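Local coordinates for protein activator of 2-hydroxyisocaproyl-CoA dehydratase (Clostridium difficile, PDB 4EHU) that transfers one electron to (R)-2-hydroxyisocaproyl-CoA dehydratase, coupled to ATP hydrolysis, and so activates that enzyme for L-leucine fermentation, at residues M1-S10 with D56-G66; N122-L133 with I189-L200. All coordinates share one frame; numbering follows the deposited sequence. Where two conformers were deposited one is given.

Overall arrangement
From the N terminus the chain enters strand 2-8, which is the middle strand of the first five-stranded sheet. It makes a hairpin excursion through strands 13-19 and 23-30, then helix 38-50. Contact 1 closes this loop where 56-66 runs beside 1-10. Contact 2 opens later. Residues 122-133 leave the edge strand of the second sheet and lead into helix 130-140; an all-helical excursion follows before helix 182-204 returns as 189-200. The two loops are in series and neither nest nor cross. The centres of contact 1 and contact 2 are about 28 Å apart, on opposite sides of the chain's centre. Both contacts reach the nucleotide analogue, contact 1 at its phosphates and contact 2 at its ribose.

Contact 1 of 2, residues M1-S10 with D56-G66; sequences MYTMGLDIGS and DIKKVVVTGYG. With ANP (phosphoaminophosphonic acid-adenylate ester), chain D.
M4, L6, V60 and V62 line one face of the parallel strand pair 2-8 and 59-63, in the first five-stranded sheet of the actin-type ATPase fold. L6 N donates to V61 O at 2.9 Å, L6 O accepts from T63 N, and I8 N donates to T63 O, in the alternating pattern of parallel strands. On the lined face M4 places its CB 3.6 Å from CG2 of I57. I8 joins this face at its end through CD1, meeting V62 at a slant. V62 CG1 sits between the backbone N and the carbonyl carbon (chi1 65°), which leaves CG2 anti to N and facing I8 CD1, 3.7 Å away. Helix 38-50 covers this face through L43, L46, V42 and P39. The other face carries T3, D7 and T63. There T63 CG2 meets D7 CB at 3.6 Å, while T63 OG1 is turned to I77 O. The side chain of D7 lies near a bound magnesium ion.

At the end of strand 2-8, I8 O accepts from G66 N at 2.8 Å, beyond the end of strand 59-63. G64, with phi 98°, leaves no room for a side chain beside I8 O. S10, an experimentally known ATP-binding residue, then reaches the phosphates: S10 N donates to ANP O1G at 3.1 Å. Its side chain accepts the bridging imide N-H: ANP N3B lies 2.8 Å from S10 OG, with an N-H...O angle of 142°.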
loop_
_atom_site.group_PDB
_atom_site.type_symbol
_atom_site.label_atom_id
_atom_site.label_comp_id
_atom_site.label_asym_id
_atom_site.label_seq_id
_atom_site.Cartn_x
_atom_site.Cartn_y
_atom_site.Cartn_z
ATOM N N MET A 1 25.599 37.996 5.256
ATOM C CA MET A 1 25.362 36.879 6.212
ATOM C C MET A 1 24.938 35.649 5.428
ATOM O O MET A 1 24.409 35.767 4.328
ATOM C CB MET A 1 24.253 37.239 7.207
ATOM C CG MET A 1 22.832 37.006 6.645
ATOM S SD MET A 1 21.584 36.870 7.940
ATOM C CE MET A 1 21.910 38.379 8.856
ATOM N N TYR A 2 25.162 34.469 5.990
ATOM C CA TYR A 2 24.624 33.244 5.397
ATOM C C TYR A 2 23.701 32.551 6.373
ATOM O O TYR A 2 23.960 32.533 7.572
ATOM C CB TYR A 2 25.751 32.287 5.018
ATOM C CG TYR A 2 26.695 32.849 3.991
ATOM C CD1 TYR A 2 26.426 32.720 2.636
ATOM C CD2 TYR A 2 27.856 33.530 4.377
ATOM C CE1 TYR A 2 27.288 33.235 1.685
ATOM C CE2 TYR A 2 28.715 34.043 3.436
ATOM C CZ TYR A 2 28.427 33.896 2.090
ATOM O OH TYR A 2 29.285 34.412 1.148
ATOM N N THR A 3 22.621 31.970 5.863
ATOM C CA THR A 3 21.812 31.057 6.659
ATOM C C THR A 3 21.664 29.736 5.913
ATOM O O THR A 3 21.915 29.663 4.715
ATOM C CB THR A 3 20.435 31.646 6.966
ATOM O OG1 THR A 3 19.731 31.904 5.741
ATOM C CG2 THR A 3 20.606 32.946 7.800
ATOM N N MET A 4 21.276 28.693 6.631
ATOM C CA MET A 4 21.150 27.366 6.034
ATOM C C MET A 4 19.819 26.725 6.395
ATOM O O MET A 4 19.351 26.846 7.521
ATOM C CB MET A 4 22.282 26.466 6.528
ATOM C CG MET A 4 22.286 25.087 5.900
ATOM S SD MET A 4 23.730 24.125 6.383
ATOM C CE MET A 4 24.948 24.723 5.214
ATOM N N GLY A 5 19.225 26.046 5.415
ATOM C CA GLY A 5 18.035 25.234 5.610
ATOM C C GLY A 5 18.339 23.779 5.279
ATOM O O GLY A 5 18.996 23.495 4.284
ATOM N N LEU A 6 17.887 22.868 6.134
ATOM C CA LEU A 6 18.027 21.436 5.898
ATOM C C LEU A 6 16.640 20.825 5.927
ATOM O O LEU A 6 15.862 21.119 6.822
ATOM C CB LEU A 6 18.892 20.786 6.980
ATOM C CG LEU A 6 20.374 21.153 6.986
ATOM C CD1 LEU A 6 21.052 20.537 8.202
ATOM C CD2 LEU A 6 21.047 20.702 5.699
ATOM N N ASP A 7 16.332 19.985 4.947
ATOM C CA ASP A 7 15.050 19.290 4.880
ATOM C C ASP A 7 15.354 17.794 4.846
ATOM O O ASP A 7 15.809 17.260 3.847
ATOM C CB ASP A 7 14.265 19.758 3.637
ATOM C CG ASP A 7 12.980 18.948 3.379
ATOM O OD1 ASP A 7 12.623 18.028 4.146
ATOM O OD2 ASP A 7 12.321 19.247 2.372
ATOM N N ILE A 8 15.149 17.129 5.971
ATOM C CA ILE A 8 15.479 15.723 6.092
ATOM C C ILE A 8 14.197 14.924 5.986
ATOM O O ILE A 8 13.462 14.776 6.958
ATOM C CB ILE A 8 16.184 15.440 7.430
ATOM C CG1 ILE A 8 17.371 16.392 7.594
ATOM C CG2 ILE A 8 16.636 13.992 7.485
ATOM C CD1 ILE A 8 17.950 16.416 9.011
ATOM N N GLY A 9 13.897 14.442 4.785
ATOM C CA GLY A 9 12.644 13.748 4.581
ATOM C C GLY A 9 12.801 12.257 4.758
ATOM O O GLY A 9 13.852 11.780 5.185
ATOM N N SER A 10 11.760 11.525 4.397
ATOM C CA SER A 10 11.769 10.073 4.498
ATOM C C SER A 10 12.833 9.461 3.597
ATOM O O SER A 10 13.338 8.373 3.859
ATOM C CB SER A 10 10.401 9.532 4.096
ATOM O OG SER A 10 10.135 9.710 2.713
ATOM N N ASP A 56 30.546 30.024 9.841
ATOM C CA ASP A 56 30.125 31.089 8.932
ATOM C C ASP A 56 28.604 31.183 8.770
ATOM O O ASP A 56 28.097 32.159 8.222
ATOM C CB ASP A 56 30.760 30.892 7.556
ATOM C CG ASP A 56 32.267 30.950 7.601
ATOM O OD1 ASP A 56 32.816 32.068 7.697
ATOM O OD2 ASP A 56 32.900 29.879 7.537
ATOM N N ILE A 57 27.880 30.170 9.223
ATOM C CA ILE A 57 26.416 30.153 9.081
ATOM C C ILE A 57 25.785 30.748 10.344
ATOM O O ILE A 57 25.938 30.206 11.438
ATOM C CB ILE A 57 25.885 28.725 8.857
ATOM C CG1 ILE A 57 26.765 27.982 7.846
ATOM C CG2 ILE A 57 24.423 28.760 8.368
ATOM C CD1 ILE A 57 26.830 28.660 6.476
ATOM N N LYS A 58 25.084 31.870 10.191
ATOM C CA LYS A 58 24.545 32.604 11.335
ATOM C C LYS A 58 23.374 31.884 12.011
ATOM O O LYS A 58 23.316 31.846 13.240
ATOM C CB LYS A 58 24.132 34.019 10.919
ATOM C CG LYS A 58 23.491 34.836 12.025
ATOM C CD LYS A 58 24.376 36.006 12.431
ATOM C CE LYS A 58 23.782 36.797 13.592
ATOM N NZ LYS A 58 22.548 37.546 13.214
ATOM N N LYS A 59 22.445 31.338 11.208
ATOM C CA LYS A 59 21.336 30.524 11.706
ATOM C C LYS A 59 21.097 29.322 10.795
ATOM O O LYS A 59 21.272 29.404 9.569
ATOM C CB LYS A 59 20.031 31.326 11.777
ATOM C CG LYS A 59 20.072 32.528 12.721
ATOM C CD LYS A 59 20.056 32.123 14.181
ATOM C CE LYS A 59 19.911 33.354 15.072
ATOM N NZ LYS A 59 19.911 33.040 16.533
ATOM N N VAL A 60 20.702 28.220 11.414
ATOM C CA VAL A 60 20.357 26.994 10.717
ATOM C C VAL A 60 18.958 26.575 11.129
ATOM O O VAL A 60 18.651 26.538 12.314
ATOM C CB VAL A 60 21.321 25.848 11.092
ATOM C CG1 VAL A 60 20.918 24.554 10.380
ATOM C CG2 VAL A 60 22.759 26.231 10.761
ATOM N N VAL A 61 18.108 26.261 10.157
ATOM C CA VAL A 61 16.793 25.691 10.459
ATOM C C VAL A 61 16.673 24.332 9.791
ATOM O O VAL A 61 17.086 24.157 8.646
ATOM C CB VAL A 61 15.641 26.604 9.986
ATOM C CG1 VAL A 61 14.297 25.855 10.018
ATOM C CG2 VAL A 61 15.587 27.883 10.829
ATOM N N VAL A 62 16.103 23.369 10.511
ATOM C CA VAL A 62 15.872 22.044 9.953
ATOM C C VAL A 62 14.382 21.744 9.908
ATOM O O VAL A 62 13.620 22.142 10.788
ATOM C CB VAL A 62 16.615 20.959 10.763
ATOM C CG1 VAL A 62 16.053 20.867 12.175
ATOM C CG2 VAL A 62 16.529 19.615 10.064
ATOM N N THR A 63 13.983 21.039 8.862
ATOM C CA THR A 63 12.587 20.688 8.652
ATOM C C THR A 63 12.519 19.251 8.160
ATOM O O THR A 63 13.546 18.601 7.999
ATOM C CB THR A 63 11.929 21.658 7.645
ATOM O OG1 THR A 63 10.505 21.469 7.618
ATOM C CG2 THR A 63 12.491 21.468 6.251
ATOM N N GLY A 64 11.307 18.757 7.954
ATOM C CA GLY A 64 11.097 17.420 7.418
ATOM C C GLY A 64 10.818 16.396 8.504
ATOM O O GLY A 64 10.867 16.695 9.690
ATOM N N TYR A 65 10.521 15.185 8.060
ATOM C CA TYR A 65 10.241 14.058 8.923
ATOM C C TYR A 65 11.330 13.854 9.961
ATOM O O TYR A 65 11.036 13.511 11.103
ATOM C CB TYR A 65 10.106 12.810 8.051
ATOM C CG TYR A 65 9.804 11.554 8.811
ATOM C CD1 TYR A 65 8.539 11.323 9.320
ATOM C CD2 TYR A 65 10.779 10.588 9.000
ATOM C CE1 TYR A 65 8.251 10.143 10.021
ATOM C CE2 TYR A 65 10.507 9.420 9.684
ATOM C CZ TYR A 65 9.245 9.202 10.191
ATOM O OH TYR A 65 8.986 8.039 10.874
ATOM N N GLY A 66 12.584 14.061 9.570
ATOM C CA GLY A 66 13.705 13.837 10.474
ATOM C C GLY A 66 14.132 15.017 11.337
ATOM O O GLY A 66 15.143 14.940 12.033
HETATM P PG ANP D . 8.572 12.935 2.511
HETATM O O1G ANP D . 8.944 12.679 3.966
HETATM O O2G ANP D . 8.367 14.410 2.275
HETATM O O3G ANP D . 7.433 12.112 2.051
HETATM P PB ANP D . 11.167 13.313 0.993
HETATM O O1B ANP D . 12.513 12.723 1.326
HETATM O O2B ANP D . 10.991 14.806 1.274
HETATM N N3B ANP D . 9.948 12.309 1.700
HETATM P PA ANP D . 11.468 14.076 -1.794
HETATM O O1A ANP D . 12.919 14.327 -1.577
HETATM O O2A ANP D . 10.481 15.216 -1.912
HETATM O O3A ANP D . 10.919 13.120 -0.606
HETATM O "O5'" ANP D . 11.206 13.110 -3.051
HETATM C "C5'" ANP D . 11.746 11.784 -3.068
HETATM C "C4'" ANP D . 11.477 11.164 -4.436
HETATM O "O4'" ANP D . 11.475 12.001 -5.583
HETATM C "C3'" ANP D . 11.688 9.703 -4.787
HETATM O "O3'" ANP D . 10.764 8.864 -4.079
HETATM C "C2'" ANP D . 11.522 9.704 -6.311
HETATM O "O2'" ANP D . 10.296 9.081 -6.733
HETATM C "C1'" ANP D . 11.515 11.169 -6.747
HETATM N N9 ANP D . 12.729 11.575 -7.478
HETATM C C8 ANP D . 13.953 11.799 -6.957
HETATM N N7 ANP D . 14.815 12.215 -7.918
HETATM C C5 ANP D . 14.109 12.260 -9.075
HETATM C C6 ANP D . 14.391 12.623 -10.466
HETATM N N6 ANP D . 15.645 13.004 -10.810
HETATM N N1 ANP D . 13.374 12.549 -11.361
HETATM C C2 ANP D . 12.133 12.173 -11.021
HETATM N N3 ANP D . 11.807 11.818 -9.768
HETATM C C4 ANP D . 12.736 11.853 -8.780
HETATM O O HOH W 1 26.978 34.591 8.191
#

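Contact 2 of 2, residues N122-L133 with I189-L200; sequences NDKCAAGTGRFL and IHTSVAKRVSSL. With SF4 (iron/sulfur cluster), chain C; ANP (phosphoaminophosphonic acid-adenylate ester), chain D.
The [4Fe-4S] cluster loop meets a long helix in this contact. R196, from helix 182-204, reaches to the loop that carries C125, whose SG binds an iron atom of the cluster at 2.3 Å. R196 and R131 each have two conformers; one of each is described. The R196 chain is extended from CG to NE, which carries the guanidinium between N122, at the end of strand 116-122, and C125 of the loop. The amide of N122 stacks on one face, with planes 16° apart and ND2 3.5 Å above the centre. C125 SG lies over the opposite face, offset toward the rim. R196 NE donates to A127 O at 3.0 Å; this donor sits above the carbonyl plane, not in it. N122 also packs against L200, and a water joins N122 ND2 to R196 O.

Further along, G128 packs close on the helix, its CA 4.2 Å from V193 CG1. T129 N-caps helix 130-140, its OG1 accepting from R131 N. F132 and V193 lie alongside one another, pointing in opposite directions, with F132 CD2 3.5 Å from V193 CG2. L133 CD2 touches CG2 of I189 and CG2 of V193 and meets the edge of the H190 ring. R131 reaches S170 of the second subunit, which shares the cluster.

With the guanidinium beside the ligating sulfur in this conformer, its positive charge might stabilise the thiolate and influence the cluster's potential.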
loop_
_atom_site.group_PDB
_atom_site.type_symbol
_atom_site.label_atom_id
_atom_site.label_comp_id
_atom_site.label_asym_id
_atom_site.label_seq_id
_atom_site.Cartn_x
_atom_site.Cartn_y
_atom_site.Cartn_z
ATOM N N ASN A 122 -2.153 12.397 2.222
ATOM C CA ASN A 122 -2.211 10.952 2.166
ATOM C C ASN A 122 -0.898 10.487 2.769
ATOM O O ASN A 122 0.173 10.738 2.190
ATOM C CB ASN A 122 -2.320 10.426 0.716
ATOM C CG ASN A 122 -3.722 10.618 0.078
ATOM O OD1 ASN A 122 -4.730 10.749 0.777
ATOM N ND2 ASN A 122 -3.779 10.583 -1.272
ATOM N N ASP A 123 -0.944 9.815 3.928
ATOM C CA ASP A 123 0.316 9.458 4.588
ATOM C C ASP A 123 0.448 8.001 5.047
ATOM O O ASP A 123 1.475 7.598 5.598
ATOM C CB ASP A 123 0.561 10.375 5.784
ATOM C CG ASP A 123 -0.533 10.268 6.855
ATOM O OD1 ASP A 123 -1.684 9.876 6.545
ATOM O OD2 ASP A 123 -0.230 10.624 7.998
ATOM N N LYS A 124 -0.565 7.214 4.832
ATOM C CA LYS A 124 -0.482 5.866 5.391
ATOM C C LYS A 124 -0.242 4.833 4.314
ATOM O O LYS A 124 -0.101 3.649 4.612
ATOM C CB LYS A 124 -1.750 5.534 6.172
ATOM C CG LYS A 124 -2.015 6.493 7.311
ATOM C CD LYS A 124 -0.767 6.709 8.147
ATOM C CE LYS A 124 -1.098 7.380 9.469
ATOM N NZ LYS A 124 0.118 7.908 10.140
ATOM N N CYS A 125 -0.194 5.289 3.066
ATOM C CA CYS A 125 -0.328 4.399 1.909
ATOM C C CYS A 125 0.768 4.707 0.905
ATOM O O CYS A 125 0.987 5.878 0.571
ATOM C CB CYS A 125 -1.697 4.643 1.252
ATOM S SG CYS A 125 -1.962 3.867 -0.353
ATOM N N ALA A 126 1.478 3.695 0.422
ATOM C CA ALA A 126 2.572 3.953 -0.520
ATOM C C ALA A 126 2.080 4.461 -1.885
ATOM O O ALA A 126 2.843 5.117 -2.632
ATOM C CB ALA A 126 3.408 2.717 -0.702
ATOM N N ALA A 127 0.827 4.153 -2.236
ATOM C CA ALA A 127 0.331 4.574 -3.542
ATOM C C ALA A 127 0.288 6.099 -3.552
ATOM O O ALA A 127 0.066 6.731 -2.511
ATOM C CB ALA A 127 -1.073 3.993 -3.785
ATOM N N GLY A 128 0.439 6.686 -4.727
ATOM C CA GLY A 128 0.329 8.132 -4.853
ATOM C C GLY A 128 1.474 8.866 -4.197
ATOM O O GLY A 128 1.339 10.031 -3.848
ATOM N N THR A 129 2.615 8.190 -4.090
ATOM C CA THR A 129 3.831 8.807 -3.592
ATOM C C THR A 129 5.041 8.376 -4.396
ATOM O O THR A 129 4.970 7.503 -5.259
ATOM C CB THR A 129 4.113 8.440 -2.091
ATOM O OG1 THR A 129 4.634 7.109 -2.004
ATOM C CG2 THR A 129 2.871 8.541 -1.253
ATOM N N GLY A 130 6.174 8.998 -4.107
ATOM C CA GLY A 130 7.420 8.589 -4.710
ATOM C C GLY A 130 7.744 7.114 -4.517
ATOM O O GLY A 130 8.409 6.518 -5.349
ATOM N N ARG A 131 7.292 6.536 -3.410
ATOM C CA ARG A 131 7.546 5.128 -3.148
ATOM C C ARG A 131 6.937 4.267 -4.247
ATOM O O ARG A 131 7.546 3.307 -4.699
ATOM C CB ARG A 131 6.940 4.720 -1.812
ATOM C CG ARG A 131 7.308 3.311 -1.408
ATOM C CD ARG A 131 8.820 3.143 -1.396
ATOM N NE ARG A 131 9.199 1.849 -0.860
ATOM C CZ ARG A 131 9.477 1.626 0.420
ATOM N NH1 ARG A 131 9.438 2.613 1.302
ATOM N NH2 ARG A 131 9.794 0.411 0.812
ATOM N N PHE A 132 5.719 4.603 -4.653
ATOM C CA PHE A 132 5.034 3.875 -5.726
ATOM C C PHE A 132 5.905 3.927 -6.993
ATOM O O PHE A 132 6.134 2.915 -7.646
ATOM C CB PHE A 132 3.645 4.494 -5.959
ATOM C CG PHE A 132 2.827 3.859 -7.083
ATOM C CD1 PHE A 132 1.897 2.874 -6.791
ATOM C CD2 PHE A 132 2.935 4.311 -8.399
ATOM C CE1 PHE A 132 1.105 2.313 -7.791
ATOM C CE2 PHE A 132 2.156 3.760 -9.398
ATOM C CZ PHE A 132 1.236 2.754 -9.102
ATOM N N LEU A 133 6.402 5.107 -7.323
ATOM C CA LEU A 133 7.206 5.272 -8.537
ATOM C C LEU A 133 8.527 4.536 -8.398
ATOM O O LEU A 133 8.992 3.933 -9.345
ATOM C CB LEU A 133 7.443 6.760 -8.818
ATOM C CG LEU A 133 6.132 7.473 -9.155
ATOM C CD1 LEU A 133 6.281 9.007 -9.045
ATOM C CD2 LEU A 133 5.673 7.108 -10.574
ATOM N N ILE A 189 1.429 4.192 -15.130
ATOM C CA ILE A 189 1.973 4.360 -13.780
ATOM C C ILE A 189 1.815 5.822 -13.315
ATOM O O ILE A 189 1.424 6.085 -12.186
ATOM C CB ILE A 189 3.457 3.937 -13.783
ATOM C CG1 ILE A 189 3.560 2.397 -13.760
ATOM C CG2 ILE A 189 4.217 4.578 -12.618
ATOM C CD1 ILE A 189 4.957 1.903 -14.188
ATOM N N HIS A 190 2.077 6.775 -14.209
ATOM C CA HIS A 190 1.930 8.173 -13.879
ATOM C C HIS A 190 0.484 8.532 -13.630
ATOM O O HIS A 190 0.164 9.286 -12.712
ATOM C CB HIS A 190 2.514 9.039 -14.994
ATOM C CG HIS A 190 3.996 8.958 -15.086
ATOM N ND1 HIS A 190 4.689 9.346 -16.214
ATOM C CD2 HIS A 190 4.924 8.592 -14.176
ATOM C CE1 HIS A 190 5.983 9.169 -16.005
ATOM N NE2 HIS A 190 6.150 8.711 -14.779
ATOM N N THR A 191 -0.403 7.982 -14.434
ATOM C CA THR A 191 -1.803 8.277 -14.267
ATOM C C THR A 191 -2.287 7.730 -12.913
ATOM O O THR A 191 -3.045 8.390 -12.237
ATOM C CB THR A 191 -2.609 7.691 -15.425
ATOM O OG1 THR A 191 -2.313 8.469 -16.588
ATOM C CG2 THR A 191 -4.124 7.746 -15.117
ATOM N N SER A 192 -1.806 6.562 -12.510
ATOM C CA SER A 192 -2.145 6.039 -11.173
ATOM C C SER A 192 -1.818 7.039 -10.065
ATOM O O SER A 192 -2.651 7.324 -9.204
ATOM C CB SER A 192 -1.396 4.738 -10.917
ATOM O OG SER A 192 -1.924 3.710 -11.730
ATOM N N VAL A 193 -0.609 7.588 -10.091
ATOM C CA VAL A 193 -0.187 8.502 -9.032
ATOM C C VAL A 193 -1.047 9.754 -9.115
ATOM O O VAL A 193 -1.567 10.235 -8.105
ATOM C CB VAL A 193 1.288 8.864 -9.195
ATOM C CG1 VAL A 193 1.672 10.065 -8.277
ATOM C CG2 VAL A 193 2.140 7.628 -8.917
ATOM N N ALA A 194 -1.224 10.256 -10.336
ATOM C CA ALA A 194 -1.920 11.512 -10.532
ATOM C C ALA A 194 -3.377 11.417 -10.118
ATOM O O ALA A 194 -3.919 12.369 -9.565
ATOM C CB ALA A 194 -1.788 11.980 -12.019
ATOM N N LYS A 195 -4.019 10.282 -10.372
ATOM C CA LYS A 195 -5.401 10.109 -9.934
ATOM C C LYS A 195 -5.502 10.156 -8.423
ATOM O O LYS A 195 -6.416 10.754 -7.880
ATOM C CB LYS A 195 -5.981 8.793 -10.450
ATOM C CG LYS A 195 -6.331 8.921 -11.930
ATOM C CD LYS A 195 -7.135 7.757 -12.453
ATOM C CE LYS A 195 -7.592 8.027 -13.902
ATOM N NZ LYS A 195 -8.401 9.283 -14.055
ATOM N N ARG A 196 -4.547 9.543 -7.745
ATOM C CA ARG A 196 -4.627 9.488 -6.290
ATOM C C ARG A 196 -4.366 10.845 -5.630
ATOM O O ARG A 196 -5.025 11.195 -4.637
ATOM C CB ARG A 196 -3.673 8.437 -5.749
ATOM C CG ARG A 196 -3.696 8.347 -4.260
ATOM C CD ARG A 196 -3.135 7.036 -3.785
ATOM N NE ARG A 196 -2.908 7.118 -2.346
ATOM C CZ ARG A 196 -3.874 7.017 -1.444
ATOM N NH1 ARG A 196 -5.130 6.819 -1.827
ATOM N NH2 ARG A 196 -3.589 7.126 -0.151
ATOM N N VAL A 197 -3.416 11.607 -6.163
ATOM C CA VAL A 197 -3.104 12.919 -5.592
ATOM C C VAL A 197 -4.135 13.934 -6.069
ATOM O O VAL A 197 -4.567 14.781 -5.294
ATOM C CB VAL A 197 -1.694 13.333 -5.951
ATOM C CG1 VAL A 197 -1.362 14.723 -5.368
ATOM C CG2 VAL A 197 -0.715 12.288 -5.394
ATOM N N SER A 198 -4.604 13.809 -7.313
ATOM C CA SER A 198 -5.612 14.761 -7.790
ATOM C C SER A 198 -6.913 14.681 -6.998
ATOM O O SER A 198 -7.612 15.677 -6.883
ATOM C CB SER A 198 -5.902 14.605 -9.292
ATOM O OG SER A 198 -6.490 13.366 -9.571
ATOM N N SER A 199 -7.239 13.512 -6.446
ATOM C CA SER A 199 -8.438 13.383 -5.639
ATOM C C SER A 199 -8.313 14.285 -4.400
ATOM O O SER A 199 -9.290 14.905 -3.972
ATOM C CB SER A 199 -8.651 11.932 -5.216
ATOM O OG SER A 199 -9.719 11.820 -4.291
ATOM N N LEU A 200 -7.115 14.355 -3.830
ATOM C CA LEU A 200 -6.895 15.228 -2.669
ATOM C C LEU A 200 -7.053 16.684 -3.077
ATOM O O LEU A 200 -7.710 17.473 -2.391
ATOM C CB LEU A 200 -5.493 15.064 -2.083
ATOM C CG LEU A 200 -5.071 13.700 -1.589
ATOM C CD1 LEU A 200 -3.688 13.845 -0.977
ATOM C CD2 LEU A 200 -6.081 13.172 -0.571
HETATM FE FE1 SF4 C . -1.586 -0.950 -1.072
HETATM FE FE2 SF4 C . -0.175 -0.059 0.973
HETATM FE FE3 SF4 C . -2.803 -0.738 1.203
HETATM FE FE4 SF4 C . -1.916 1.576 -0.110
HETATM S S1 SF4 C . -1.764 1.019 2.027
HETATM S S2 SF4 C . -3.427 0.122 -0.771
HETATM S S3 SF4 C . -0.109 0.745 -1.128
HETATM S S4 SF4 C . -1.118 -2.077 0.835
HETATM P PG ANP D . 8.572 12.935 2.511
HETATM O O1G ANP D . 8.944 12.679 3.966
HETATM O O2G ANP D . 8.367 14.410 2.275
HETATM O O3G ANP D . 7.433 12.112 2.051
HETATM P PB ANP D . 11.167 13.313 0.993
HETATM O O1B ANP D . 12.513 12.723 1.326
HETATM O O2B ANP D . 10.991 14.806 1.274
HETATM N N3B ANP D . 9.948 12.309 1.700
HETATM P PA ANP D . 11.468 14.076 -1.794
HETATM O O1A ANP D . 12.919 14.327 -1.577
HETATM O O2A ANP D . 10.481 15.216 -1.912
HETATM O O3A ANP D . 10.919 13.120 -0.606
HETATM O "O5'" ANP D . 11.206 13.110 -3.051
HETATM C "C5'" ANP D . 11.746 11.784 -3.068
HETATM C "C4'" ANP D . 11.477 11.164 -4.436
HETATM O "O4'" ANP D . 11.475 12.001 -5.583
HETATM C "C3'" ANP D . 11.688 9.703 -4.787
HETATM O "O3'" ANP D . 10.764 8.864 -4.079
HETATM C "C2'" ANP D . 11.522 9.704 -6.311
HETATM O "O2'" ANP D . 10.296 9.081 -6.733
HETATM C "C1'" ANP D . 11.515 11.169 -6.747
HETATM N N9 ANP D . 12.729 11.575 -7.478
HETATM C C8 ANP D . 13.953 11.799 -6.957
HETATM N N7 ANP D . 14.815 12.215 -7.918
HETATM C C5 ANP D . 14.109 12.260 -9.075
HETATM C C6 ANP D . 14.391 12.623 -10.466
HETATM N N6 ANP D . 15.645 13.004 -10.810
HETATM N N1 ANP D . 13.374 12.549 -11.361
HETATM C C2 ANP D . 12.133 12.173 -11.021
HETATM N N3 ANP D . 11.807 11.818 -9.768
HETATM C C4 ANP D . 12.736 11.853 -8.780
HETATM O O HOH W 2 -6.502 10.244 -2.714
#